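Local coordinates for chloroplast pentatricopeptide repeat protein 10 (Zea mays, PDB 4M59) that binds specific single-stranded RNA elements between chloroplast genes through its pentatricopeptide repeats, stabilising mRNAs by blocking exonuclease decay, at residues S49-W52 and E53-L56. The protein carries 4 engineered substitutions. Sequence-based numbering, arbitrary orientation.
Sequences SGHW and EWAL
Glu-53 lies folded over the indole of Trp-52, an instructive case of how the start of a helix is packed by its own neighbours. From CB, which lies near Trp-52 C, the chain runs to CG, placed 3.5 Å from the centroid of the six-membered ring and almost on its normal, a CH-pi contact. A bend at chi2 (100°) then turns the carboxylate back over the ring: CD lies 3.9 Å from Trp-52 CE2, and OE1 passes over the five-membered part, with the carboxylate and ring planes 23° apart. Trp-54, one residue on, receives the edge of the His-51 imidazole on its face, an offset edge-to-face pair with planes at 73°; its exact closeness is doubtful, the modelled rings being nearer than carbons can sit. Ser-49 OG, 2.6 Å from His-51 ND1 in a hydrogen bond, probably helps to set the imidazole's rotation. Gly-50 ends helix 39-47 in a Schellman motif, and the chain turns into helix 52-65, where Trp-54 N bonds to His-51 O at 3.2 Å. The turn rests on these polar links, with the aromatic pair beside them. A negative carboxylate over an electron-rich indole face probably gains little, so the Glu-53 contact probably owes more to CG than to charge.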
ATOM      1  N   SER A  49       6.150   5.738 -38.772  1.00122.51           N
ATOM      2  CA  SER A  49       4.759   5.930 -38.379  1.00121.67           C
ATOM      3  C   SER A  49       4.460   5.238 -37.051  1.00120.34           C
ATOM      4  O   SER A  49       3.308   5.165 -36.626  1.00118.94           O
ATOM      5  CB  SER A  49       3.819   5.410 -39.466  1.00132.92           C
ATOM      6  OG  SER A  49       3.959   4.009 -39.635  1.00132.55           O
ATOM      7  N   GLY A  50       5.508   4.735 -36.406  1.00110.56           N
ATOM      8  CA  GLY A  50       5.356   4.050 -35.134  1.00109.08           C
ATOM      9  C   GLY A  50       4.705   2.693 -35.276  1.00107.90           C
ATOM     10  O   GLY A  50       4.077   2.192 -34.345  1.00105.14           O
ATOM     11  N   HIS A  51       4.820   2.101 -36.458  1.00 93.56           N
ATOM     12  CA  HIS A  51       4.253   0.784 -36.706  1.00 92.77           C
ATOM     13  C   HIS A  51       5.358  -0.251 -36.609  1.00 92.77           C
ATOM     14  O   HIS A  51       5.608  -0.999 -37.556  1.00 92.93           O
ATOM     15  CB  HIS A  51       3.598   0.731 -38.087  1.00 98.83           C
ATOM     16  CG  HIS A  51       2.238   1.354 -38.139  1.00 98.22           C
ATOM     17  ND1 HIS A  51       1.990   2.552 -38.768  1.00 99.02           N
ATOM     18  CD2 HIS A  51       1.050   0.941 -37.632  1.00 96.46           C
ATOM     19  CE1 HIS A  51       0.708   2.853 -38.653  1.00 98.06           C
ATOM     20  NE2 HIS A  51       0.115   1.890 -37.966  1.00 96.96           N
ATOM     21  N   TRP A  52       6.031  -0.293 -35.467  1.00 78.69           N
ATOM     22  CA  TRP A  52       7.196  -1.147 -35.332  1.00 76.40           C
ATOM     23  C   TRP A  52       6.859  -2.605 -35.173  1.00 74.44           C
ATOM     24  O   TRP A  52       7.679  -3.463 -35.467  1.00 73.24           O
ATOM     25  CB  TRP A  52       8.078  -0.683 -34.178  1.00 77.55           C
ATOM     26  CG  TRP A  52       7.410  -0.688 -32.850  1.00 74.36           C
ATOM     27  CD1 TRP A  52       6.874   0.376 -32.200  1.00 74.47           C
ATOM     28  CD2 TRP A  52       7.221  -1.813 -31.999  1.00 70.01           C
ATOM     29  NE1 TRP A  52       6.363  -0.014 -30.999  1.00 70.25           N
ATOM     30  CE2 TRP A  52       6.562  -1.361 -30.856  1.00 67.64           C
ATOM     31  CE3 TRP A  52       7.544  -3.165 -32.099  1.00 68.06           C
ATOM     32  CZ2 TRP A  52       6.223  -2.204 -29.826  1.00 63.67           C
ATOM     33  CZ3 TRP A  52       7.206  -3.997 -31.076  1.00 64.24           C
ATOM     34  CH2 TRP A  52       6.552  -3.520 -29.955  1.00 62.16           C
ATOM     35  N   GLU A  53       5.653  -2.893 -34.710  1.00 85.76           N
ATOM     36  CA  GLU A  53       5.247  -4.283 -34.549  1.00 83.49           C
ATOM     37  C   GLU A  53       5.074  -4.909 -35.911  1.00 86.85           C
ATOM     38  O   GLU A  53       5.152  -6.120 -36.066  1.00 86.05           O
ATOM     39  CB  GLU A  53       3.938  -4.403 -33.777  1.00 90.46           C
ATOM     40  CG  GLU A  53       3.922  -3.719 -32.446  1.00 87.37           C
ATOM     41  CD  GLU A  53       3.244  -2.391 -32.516  1.00 88.85           C
ATOM     42  OE1 GLU A  53       3.658  -1.558 -33.343  1.00 92.29           O
ATOM     43  OE2 GLU A  53       2.287  -2.177 -31.754  1.00 87.70           O
ATOM     44  N   TRP A  54       4.851  -4.054 -36.897  1.00 76.09           N
ATOM     45  CA  TRP A  54       4.630  -4.465 -38.264  1.00 77.71           C
ATOM     46  C   TRP A  54       5.943  -4.647 -39.008  1.00 78.33           C
ATOM     47  O   TRP A  54       6.054  -5.495 -39.880  1.00 78.59           O
ATOM     48  CB  TRP A  54       3.747  -3.444 -38.976  1.00 93.91           C
ATOM     49  CG  TRP A  54       2.311  -3.552 -38.604  1.00 92.52           C
ATOM     50  CD1 TRP A  54       1.400  -4.398 -39.139  1.00 92.17           C
ATOM     51  CD2 TRP A  54       1.616  -2.794 -37.613  1.00 90.92           C
ATOM     52  NE1 TRP A  54       0.182  -4.219 -38.549  1.00 90.52           N
ATOM     53  CE2 TRP A  54       0.291  -3.239 -37.606  1.00 89.56           C
ATOM     54  CE3 TRP A  54       1.992  -1.791 -36.729  1.00 90.39           C
ATOM     55  CZ2 TRP A  54      -0.658  -2.710 -36.758  1.00 88.46           C
ATOM     56  CZ3 TRP A  54       1.047  -1.267 -35.890  1.00 88.30           C
ATOM     57  CH2 TRP A  54      -0.260  -1.722 -35.908  1.00 87.84           C
ATOM     58  N   ALA A  55       6.938  -3.861 -38.646  1.00 81.25           N
ATOM     59  CA  ALA A  55       8.246  -3.970 -39.251  1.00 79.71           C
ATOM     60  C   ALA A  55       8.920  -5.241 -38.802  1.00 78.03           C
ATOM     61  O   ALA A  55       9.835  -5.730 -39.441  1.00 76.90           O
ATOM     62  CB  ALA A  55       9.076  -2.790 -38.890  1.00 93.91           C
ATOM     63  N   LEU A  56       8.457  -5.780 -37.692  1.00 78.58           N
ATOM     64  CA  LEU A  56       8.994  -7.018 -37.178  1.00 76.72           C
ATOM     65  C   LEU A  56       8.386  -8.183 -37.923  1.00 80.02           C
ATOM     66  O   LEU A  56       9.072  -9.111 -38.302  1.00 80.20           O
ATOM     67  CB  LEU A  56       8.666  -7.136 -35.701  1.00 78.93           C
ATOM     68  CG  LEU A  56       9.719  -7.689 -34.754  1.00 74.41           C
ATOM     69  CD1 LEU A  56       9.073  -7.994 -33.448  1.00 71.25           C
ATOM     70  CD2 LEU A  56      10.333  -8.927 -35.303  1.00 75.44           C
TER